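B12-binding domain-containing protein (Kitasatospora setae, PDB 6WTE) is the cobalamin-binding radical SAM methyltransferase TsrM, which carries a [4Fe-4S] cluster and probably methylates tryptophan by a non-radical route. Local coordinates at residues L4-P10 / P61-T67; M256-A261 / N298-L303; L409-L413 / L473-F477. All coordinates share one frame; numbering follows the deposited sequence.

Contact 1 (L4-P10 / P61-T67)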
loop_
_atom_site.group_PDB
_atom_site.type_symbol
_atom_site.label_atom_id
_atom_site.label_comp_id
_atom_site.label_asym_id
_atom_site.label_seq_id
_atom_site.Cartn_x
_atom_site.Cartn_y
_atom_site.Cartn_z
ATOM N N LEU A 4 -22.848 -5.350 -17.841
ATOM C CA LEU A 4 -22.390 -4.121 -17.205
ATOM C C LEU A 4 -21.845 -4.411 -15.811
ATOM O O LEU A 4 -22.550 -4.976 -14.967
ATOM C CB LEU A 4 -23.530 -3.108 -17.124
ATOM C CG LEU A 4 -23.232 -1.824 -16.347
ATOM C CD1 LEU A 4 -22.071 -1.064 -16.982
ATOM C CD2 LEU A 4 -24.483 -0.949 -16.262
ATOM N N VAL A 5 -20.597 -4.009 -15.575
ATOM C CA VAL A 5 -19.942 -4.102 -14.276
ATOM C C VAL A 5 -19.664 -2.686 -13.782
ATOM O O VAL A 5 -19.087 -1.871 -14.512
ATOM C CB VAL A 5 -18.623 -4.899 -14.351
ATOM C CG1 VAL A 5 -17.957 -4.936 -12.991
ATOM C CG2 VAL A 5 -18.850 -6.310 -14.873
ATOM N N LEU A 6 -20.067 -2.397 -12.551
ATOM C CA LEU A 6 -19.724 -1.144 -11.891
ATOM C C LEU A 6 -18.539 -1.371 -10.963
ATOM O O LEU A 6 -18.524 -2.349 -10.210
ATOM C CB LEU A 6 -20.903 -0.602 -11.086
ATOM C CG LEU A 6 -20.538 0.529 -10.124
ATOM C CD1 LEU A 6 -20.100 1.802 -10.882
ATOM C CD2 LEU A 6 -21.699 0.795 -9.178
ATOM N N LEU A 7 -17.560 -0.469 -11.019
ATOM C CA LEU A 7 -16.434 -0.460 -10.091
ATOM C C LEU A 7 -16.468 0.845 -9.309
ATOM O O LEU A 7 -16.548 1.923 -9.905
ATOM C CB LEU A 7 -15.100 -0.616 -10.830
ATOM C CG LEU A 7 -14.956 -1.880 -11.684
ATOM C CD1 LEU A 7 -13.679 -1.828 -12.519
ATOM C CD2 LEU A 7 -14.955 -3.121 -10.771
ATOM N N VAL A 8 -16.421 0.747 -7.981
ATOM C CA VAL A 8 -16.557 1.897 -7.092
ATOM C C VAL A 8 -15.230 2.144 -6.387
ATOM O O VAL A 8 -14.657 1.218 -5.802
ATOM C CB VAL A 8 -17.669 1.667 -6.055
ATOM C CG1 VAL A 8 -17.752 2.846 -5.096
ATOM C CG2 VAL A 8 -19.013 1.430 -6.747
ATOM N N ASN A 9 -14.754 3.400 -6.420
ATOM C CA ASN A 9 -13.634 3.794 -5.579
ATOM C C ASN A 9 -14.155 4.514 -4.345
ATOM O O ASN A 9 -14.611 5.660 -4.457
ATOM C CB ASN A 9 -12.651 4.689 -6.330
ATOM C CG ASN A 9 -11.444 5.020 -5.485
ATOM O OD1 ASN A 9 -11.051 4.218 -4.638
ATOM N ND2 ASN A 9 -10.870 6.200 -5.679
ATOM N N PRO A 10 -14.103 3.908 -3.159
ATOM C CA PRO A 10 -14.566 4.580 -1.942
ATOM C C PRO A 10 -13.495 5.392 -1.232
ATOM O O PRO A 10 -13.781 5.967 -0.175
ATOM C CB PRO A 10 -14.997 3.388 -1.074
ATOM C CG PRO A 10 -13.956 2.370 -1.388
ATOM C CD PRO A 10 -13.659 2.534 -2.876
ATOM N N PRO A 61 -26.107 -2.195 -13.060
ATOM C CA PRO A 61 -25.023 -3.157 -13.283
ATOM C C PRO A 61 -25.385 -4.509 -12.690
ATOM O O PRO A 61 -26.131 -4.600 -11.715
ATOM C CB PRO A 61 -23.833 -2.528 -12.549
ATOM C CG PRO A 61 -24.459 -1.673 -11.492
ATOM C CD PRO A 61 -25.715 -1.124 -12.125
ATOM N N MET A 62 -24.860 -5.572 -13.296
ATOM C CA MET A 62 -25.126 -6.908 -12.780
ATOM C C MET A 62 -24.094 -7.362 -11.759
ATOM O O MET A 62 -24.281 -8.414 -11.143
ATOM C CB MET A 62 -25.219 -7.926 -13.929
ATOM C CG MET A 62 -24.067 -7.906 -14.904
ATOM S SD MET A 62 -22.698 -8.962 -14.380
ATOM C CE MET A 62 -21.485 -8.564 -15.636
ATOM N N LEU A 63 -23.038 -6.580 -11.550
ATOM C CA LEU A 63 -22.008 -6.865 -10.560
ATOM C C LEU A 63 -21.405 -5.536 -10.128
ATOM O O LEU A 63 -21.184 -4.654 -10.963
ATOM C CB LEU A 63 -20.930 -7.786 -11.139
ATOM C CG LEU A 63 -19.698 -8.119 -10.291
ATOM C CD1 LEU A 63 -20.081 -8.866 -9.006
ATOM C CD2 LEU A 63 -18.709 -8.940 -11.121
ATOM N N VAL A 64 -21.163 -5.389 -8.826
ATOM C CA VAL A 64 -20.586 -4.171 -8.265
ATOM C C VAL A 64 -19.306 -4.555 -7.537
ATOM O O VAL A 64 -19.338 -5.347 -6.588
ATOM C CB VAL A 64 -21.561 -3.454 -7.315
ATOM C CG1 VAL A 64 -20.909 -2.222 -6.696
ATOM C CG2 VAL A 64 -22.856 -3.078 -8.041
ATOM N N GLY A 65 -18.182 -4.017 -7.992
ATOM C CA GLY A 65 -16.904 -4.226 -7.332
ATOM C C GLY A 65 -16.516 -2.984 -6.549
ATOM O O GLY A 65 -16.730 -1.861 -7.003
ATOM N N VAL A 66 -15.963 -3.194 -5.361
ATOM C CA VAL A 66 -15.504 -2.093 -4.515
ATOM C C VAL A 66 -14.040 -2.332 -4.173
ATOM O O VAL A 66 -13.695 -3.374 -3.600
ATOM C CB VAL A 66 -16.345 -1.964 -3.235
ATOM C CG1 VAL A 66 -15.884 -0.763 -2.431
ATOM C CG2 VAL A 66 -17.836 -1.832 -3.578
ATOM N N THR A 67 -13.177 -1.366 -4.505
ATOM C CA THR A 67 -11.756 -1.494 -4.185
ATOM C C THR A 67 -11.484 -0.893 -2.807
ATOM O O THR A 67 -11.829 0.263 -2.543
ATOM C CB THR A 67 -10.886 -0.845 -5.269
ATOM O OG1 THR A 67 -9.500 -0.985 -4.929
ATOM C CG2 THR A 67 -11.225 0.635 -5.469
#
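The carboxamide of Asn9, the one flat side-chain group in this contact, at the C-terminal end of strand 4-9, meets Thr67 through its oxygen: OD1 lies 3.7 Å from the methyl CG2. Its ND2 is held by Asp40, and OD1 takes a weak bond from the backbone of Asn11. With chi1 near 180°, Thr67 places OG1 anti to its own nitrogen; this hydroxyl bonds to N3B of the bound cobalamin, while CG2 turns to the strand 4-9. Threonine suits the place because one branch is polar and the other is not. Behind it the strands run parallel, their segment axes approaching to 4.7 Å. The bonds cross alternately: Leu6 N gives to Leu63 O, Gly65 N to Leu6 O at 2.8 Å, Val8 N to Gly65 O, and Thr67 N to Val8 O. Gly65 needs its bare alpha carbon, since a beta carbon would run into Leu7 CD2. On one face Leu6 and Val64 lie side by side, pointing the same way, Leu6 CD2 4.0 Å from Val64 CG1, and helix 48-58 packs over Leu6. On the other, Val5 and Leu7 meet helix 20-31. At the start, the bent chain of Met62 brings CE within 3.6 Å of Val5 CG2, and the Pro61 ring sets CG 3.7 Å from Leu6 CB. Compact aliphatic residues fit a sheet sandwiched between helices. Strand 63-67 follows 35-40 by a beta-alpha-beta crossover that passes over 4-9, the strand order 2-1-3 of the Rossmann-like B12-binding domain, in which Thr67 at the C-terminal end of its strand grips the cofactor.

Contact 2 (M256-A261 / N298-L303)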
loop_
_atom_site.group_PDB
_atom_site.type_symbol
_atom_site.label_atom_id
_atom_site.label_comp_id
_atom_site.label_asym_id
_atom_site.label_seq_id
_atom_site.Cartn_x
_atom_site.Cartn_y
_atom_site.Cartn_z
ATOM N N MET A 256 3.590 3.335 -19.710
ATOM C CA MET A 256 4.307 4.534 -19.289
ATOM C C MET A 256 4.321 5.574 -20.394
ATOM O O MET A 256 4.181 6.772 -20.129
ATOM C CB MET A 256 5.737 4.181 -18.884
ATOM C CG MET A 256 5.806 3.222 -17.720
ATOM S SD MET A 256 7.492 2.710 -17.358
ATOM C CE MET A 256 8.147 4.213 -16.627
ATOM N N GLU A 257 4.494 5.131 -21.642
ATOM C CA GLU A 257 4.491 6.061 -22.763
ATOM C C GLU A 257 3.127 6.717 -22.914
ATOM O O GLU A 257 3.037 7.919 -23.186
ATOM C CB GLU A 257 4.891 5.331 -24.047
ATOM C CG GLU A 257 5.227 6.244 -25.212
ATOM C CD GLU A 257 5.711 5.475 -26.422
ATOM O OE1 GLU A 257 6.589 4.598 -26.264
ATOM O OE2 GLU A 257 5.217 5.749 -27.534
ATOM N N SER A 258 2.053 5.942 -22.715
ATOM C CA SER A 258 0.702 6.492 -22.793
ATOM C C SER A 258 0.469 7.539 -21.713
ATOM O O SER A 258 -0.121 8.594 -21.977
ATOM C CB SER A 258 -0.333 5.373 -22.673
ATOM O OG SER A 258 -1.649 5.900 -22.766
ATOM N N LEU A 259 0.928 7.268 -20.489
ATOM C CA LEU A 259 0.858 8.270 -19.431
ATOM C C LEU A 259 1.617 9.534 -19.826
ATOM O O LEU A 259 1.083 10.647 -19.741
ATOM C CB LEU A 259 1.421 7.693 -18.133
ATOM C CG LEU A 259 0.580 6.602 -17.472
ATOM C CD1 LEU A 259 1.298 6.010 -16.262
ATOM C CD2 LEU A 259 -0.776 7.178 -17.079
ATOM N N ALA A 260 2.861 9.376 -20.288
ATOM C CA ALA A 260 3.672 10.540 -20.628
ATOM C C ALA A 260 3.056 11.338 -21.767
ATOM O O ALA A 260 3.176 12.569 -21.797
ATOM C CB ALA A 260 5.090 10.109 -20.999
ATOM N N ALA A 261 2.394 10.661 -22.705
ATOM C CA ALA A 261 1.774 11.364 -23.824
ATOM C C ALA A 261 0.673 12.305 -23.353
ATOM O O ALA A 261 0.428 13.337 -23.989
ATOM C CB ALA A 261 1.226 10.357 -24.836
ATOM N N ASN A 298 9.426 10.971 -28.647
ATOM C CA ASN A 298 8.784 10.047 -27.725
ATOM C C ASN A 298 8.613 10.740 -26.377
ATOM O O ASN A 298 9.596 11.263 -25.826
ATOM C CB ASN A 298 9.604 8.766 -27.587
ATOM C CG ASN A 298 8.867 7.678 -26.820
ATOM O OD1 ASN A 298 8.365 7.908 -25.722
ATOM N ND2 ASN A 298 8.785 6.491 -27.408
ATOM N N PRO A 299 7.395 10.794 -25.828
ATOM C CA PRO A 299 7.174 11.553 -24.587
ATOM C C PRO A 299 7.911 10.991 -23.390
ATOM O O PRO A 299 8.013 11.687 -22.373
ATOM C CB PRO A 299 5.652 11.472 -24.390
ATOM C CG PRO A 299 5.253 10.225 -25.101
ATOM C CD PRO A 299 6.159 10.144 -26.302
ATOM N N LEU A 300 8.411 9.757 -23.472
ATOM C CA LEU A 300 9.270 9.228 -22.420
ATOM C C LEU A 300 10.547 10.038 -22.252
ATOM O O LEU A 300 11.235 9.873 -21.239
ATOM C CB LEU A 300 9.626 7.771 -22.711
ATOM C CG LEU A 300 8.486 6.756 -22.619
ATOM C CD1 LEU A 300 8.954 5.391 -23.091
ATOM C CD2 LEU A 300 7.949 6.676 -21.205
ATOM N N ASN A 301 10.888 10.901 -23.211
ATOM C CA ASN A 301 12.045 11.760 -23.028
ATOM C C ASN A 301 11.837 12.808 -21.942
ATOM O O ASN A 301 12.813 13.437 -21.520
ATOM C CB ASN A 301 12.421 12.422 -24.350
ATOM C CG ASN A 301 13.239 11.503 -25.229
ATOM O OD1 ASN A 301 14.415 11.263 -24.957
ATOM N ND2 ASN A 301 12.623 10.979 -26.283
ATOM N N ARG A 302 10.606 13.004 -21.472
ATOM C CA ARG A 302 10.340 13.879 -20.338
ATOM C C ARG A 302 9.932 13.096 -19.092
ATOM O O ARG A 302 9.452 13.693 -18.123
ATOM C CB ARG A 302 9.266 14.907 -20.709
ATOM C CG ARG A 302 9.696 15.845 -21.843
ATOM C CD ARG A 302 8.639 16.895 -22.176
ATOM N NE ARG A 302 7.395 16.291 -22.638
ATOM C CZ ARG A 302 7.200 15.820 -23.866
ATOM N NH1 ARG A 302 8.175 15.875 -24.767
ATOM N NH2 ARG A 302 6.032 15.285 -24.195
ATOM N N LEU A 303 10.134 11.779 -19.089
ATOM C CA LEU A 303 9.767 10.954 -17.941
ATOM C C LEU A 303 10.546 11.360 -16.696
ATOM O O LEU A 303 11.742 11.652 -16.755
ATOM C CB LEU A 303 10.024 9.480 -18.252
ATOM C CG LEU A 303 9.892 8.494 -17.088
ATOM C CD1 LEU A 303 8.437 8.382 -16.643
ATOM C CD2 LEU A 303 10.455 7.128 -17.472
#
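Glu257 and Asn298 cross at about a right angle where helix 249-261 packs against an Asx turn, in the alpha/beta part of the radical SAM core. Their flat ends are steeply inclined, carboxylate and amide planes 69° apart, and Asn298 ND2 comes to OE1 of Glu257 from above the carboxylate plane, at 3.1 Å. The same OE1 makes a salt bridge with Arg291, from the helix 278-294, so a glutamate here answers both an amide and a guanidinium. Glu257 reaches them with an extended chain, CG anti to the backbone N (chi1 -167°). The other end of the amide makes the turn: OD1 accepts from Leu300 N at 2.9 Å, in the carbonyl plane and on a lone pair. An alanine at Asn298 removes both OD1 and ND2, which would probably leave Leu300 N without its turn partner and Glu257 OE1 with one mate fewer. Pro299, whose fixed ring suits the start of the 3-10 segment 299-301, lies across the Glu257 chain and against the helix backbone. The small Ala260 lets it come close, CB to Pro299 CB 3.7 Å. Leu300 lies against the helix at Met256 and Glu257, CD2 3.8 Å from Glu257 N. Deeper in, the flexible Met256, bent at its last torsion (chi3 73°), crosses Leu303 and sets its CE 3.8 Å from Leu303 CD2.

Contact 3 (L409-L413 / L473-F477)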
loop_
_atom_site.group_PDB
_atom_site.type_symbol
_atom_site.label_atom_id
_atom_site.label_comp_id
_atom_site.label_asym_id
_atom_site.label_seq_id
_atom_site.Cartn_x
_atom_site.Cartn_y
_atom_site.Cartn_z
ATOM N N LEU A 409 7.411 5.046 13.809
ATOM C CA LEU A 409 7.393 4.508 15.168
ATOM C C LEU A 409 6.232 3.542 15.346
ATOM O O LEU A 409 5.078 3.897 15.074
ATOM C CB LEU A 409 7.263 5.620 16.215
ATOM C CG LEU A 409 8.508 6.371 16.665
ATOM C CD1 LEU A 409 8.105 7.577 17.499
ATOM C CD2 LEU A 409 9.383 5.436 17.472
ATOM N N GLY A 410 6.524 2.347 15.843
ATOM C CA GLY A 410 5.486 1.377 16.132
ATOM C C GLY A 410 5.038 0.619 14.894
ATOM O O GLY A 410 5.295 1.009 13.755
ATOM N N LEU A 411 4.344 -0.498 15.127
ATOM C CA LEU A 411 3.900 -1.363 14.039
ATOM C C LEU A 411 2.444 -1.748 14.239
ATOM O O LEU A 411 2.105 -2.388 15.240
ATOM C CB LEU A 411 4.760 -2.628 13.952
ATOM C CG LEU A 411 4.306 -3.590 12.850
ATOM C CD1 LEU A 411 4.465 -2.935 11.488
ATOM C CD2 LEU A 411 5.053 -4.907 12.905
ATOM N N ARG A 412 1.592 -1.392 13.280
ATOM C CA ARG A 412 0.259 -1.984 13.229
ATOM C C ARG A 412 0.374 -3.444 12.805
ATOM O O ARG A 412 1.003 -3.753 11.786
ATOM C CB ARG A 412 -0.641 -1.220 12.252
ATOM C CG ARG A 412 -1.366 -0.029 12.854
ATOM C CD ARG A 412 -2.717 -0.419 13.446
ATOM N NE ARG A 412 -3.639 -0.894 12.415
ATOM C CZ ARG A 412 -4.187 -2.103 12.388
ATOM N NH1 ARG A 412 -3.938 -2.981 13.356
ATOM N NH2 ARG A 412 -5.004 -2.425 11.397
ATOM N N LEU A 413 -0.230 -4.340 13.590
ATOM C CA LEU A 413 -0.139 -5.776 13.362
ATOM C C LEU A 413 -1.274 -6.269 12.476
ATOM O O LEU A 413 -2.423 -5.862 12.642
ATOM C CB LEU A 413 -0.175 -6.529 14.692
ATOM C CG LEU A 413 1.005 -6.231 15.620
ATOM C CD1 LEU A 413 0.830 -6.952 16.930
ATOM C CD2 LEU A 413 2.306 -6.635 14.951
ATOM N N LEU A 473 -7.665 -1.525 17.012
ATOM C CA LEU A 473 -6.572 -1.760 16.077
ATOM C C LEU A 473 -5.314 -2.104 16.860
ATOM O O LEU A 473 -4.848 -1.298 17.673
ATOM C CB LEU A 473 -6.341 -0.534 15.198
ATOM C CG LEU A 473 -7.240 -0.363 13.970
ATOM C CD1 LEU A 473 -8.712 -0.258 14.353
ATOM C CD2 LEU A 473 -6.799 0.870 13.188
ATOM N N VAL A 474 -4.768 -3.294 16.611
ATOM C CA VAL A 474 -3.690 -3.862 17.417
ATOM C C VAL A 474 -2.338 -3.419 16.874
ATOM O O VAL A 474 -2.141 -3.351 15.653
ATOM C CB VAL A 474 -3.808 -5.395 17.442
ATOM C CG1 VAL A 474 -2.650 -6.003 18.169
ATOM C CG2 VAL A 474 -5.116 -5.801 18.112
ATOM N N CYS A 475 -1.398 -3.130 17.786
ATOM C CA CYS A 475 -0.059 -2.662 17.449
ATOM C C CYS A 475 0.979 -3.374 18.300
ATOM O O CYS A 475 0.670 -3.942 19.351
ATOM C CB CYS A 475 0.095 -1.156 17.676
ATOM S SG CYS A 475 -1.061 -0.173 16.708
ATOM N N TYR A 476 2.224 -3.315 17.833
ATOM C CA TYR A 476 3.390 -3.687 18.621
ATOM C C TYR A 476 4.297 -2.474 18.760
ATOM O O TYR A 476 4.506 -1.730 17.796
ATOM C CB TYR A 476 4.187 -4.831 17.986
ATOM C CG TYR A 476 5.406 -5.200 18.808
ATOM C CD1 TYR A 476 5.313 -6.112 19.848
ATOM C CD2 TYR A 476 6.646 -4.615 18.558
ATOM C CE1 TYR A 476 6.409 -6.445 20.614
ATOM C CE2 TYR A 476 7.752 -4.937 19.319
ATOM C CZ TYR A 476 7.631 -5.857 20.346
ATOM O OH TYR A 476 8.729 -6.177 21.106
ATOM N N PHE A 477 4.819 -2.278 19.965
ATOM C CA PHE A 477 5.828 -1.265 20.230
ATOM C C PHE A 477 6.757 -1.813 21.300
ATOM O O PHE A 477 6.291 -2.249 22.354
ATOM C CB PHE A 477 5.184 0.048 20.684
ATOM C CG PHE A 477 6.121 1.214 20.692
ATOM C CD1 PHE A 477 6.838 1.557 19.552
ATOM C CD2 PHE A 477 6.280 1.977 21.837
ATOM C CE1 PHE A 477 7.702 2.636 19.556
ATOM C CE2 PHE A 477 7.148 3.061 21.848
ATOM C CZ PHE A 477 7.855 3.391 20.708
#
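Leu411 and Tyr476 make the antiparallel pairing by which strand 475-476 joins strand 404-412 of the radical SAM core sheet. They are a hydrogen-bonded pair: Leu411 N gives to Tyr476 O at 2.9 Å, and Tyr476 N returns a bond to Leu411 O. The next pair, Arg412 with Cys475, is non-hydrogen-bonded, and its alpha carbons approach to 4.3 Å. Cys475, small and weakly polar, rests its SG 3.7 Å from Arg412 CD and so lets the long arginine chain pass beside it. That chain folds twice, at chi2 (-89°) and chi3, which brings the guanidinium beside Leu473 and Val474. NH1 gives a 2.9 Å bond to Val474 O, which lies near the guanidinium plane, while one face of the group is covered by Leu473, with CG above its centre. Val474 O is gripped twice, because Leu413 N also donates to it, at 3.0 Å and tilted from the carbonyl plane.

Strand 404-412 is parallel to 373-380 on its other side, as in a TIM-type barrel, and 475-476 in turn pairs with 436-437; this small antiparallel extension comes from a later part of the chain. Arg412 also ties strand 404-412 to the B12-binding domain: NE forms a salt bridge with Asp72, between the cobalamin-binding residues Thr71 and Thr73, and Phe414 adds a cation-pi contact. An arginine suits the place, because its flat group offers several N-H bonds in plane and a face to Leu473. Beyond the paired residues, Leu413 CD1 and Val474 CG1 meet at 3.8 Å, and Leu413 CD2 touches Tyr476 CB; helix 418-427 covers Leu413 and Tyr476. Gly410 has positive phi, which favours glycine, and its CA lies 3.7 Å from Phe477 CD1, while Leu409 CD2 comes to the edge of that ring.

The three contacts come in series along the chain. Contact 1 sits in the parallel strands of the B12-binding domain's sheet, whereas contacts 2 and 3 belong to the radical SAM part. Centres of contacts 1 and 2 are about 30 Å apart, and those of 1 and 3 about 32 Å. Contacts 2 and 3 lie on opposite sides of the chain's centre, their own centres about 40 Å apart, yet are linked by one sheet: segment 298-303 leads into strand 304-309, which belongs with 404-412. Contact 1 supplies Thr67, which hydrogen-bonds the cobalamin, and contact 3 approaches the same cofactor through Arg412 and Asp72, so the two domains meet around it; contact 2 packs the barrel's periphery.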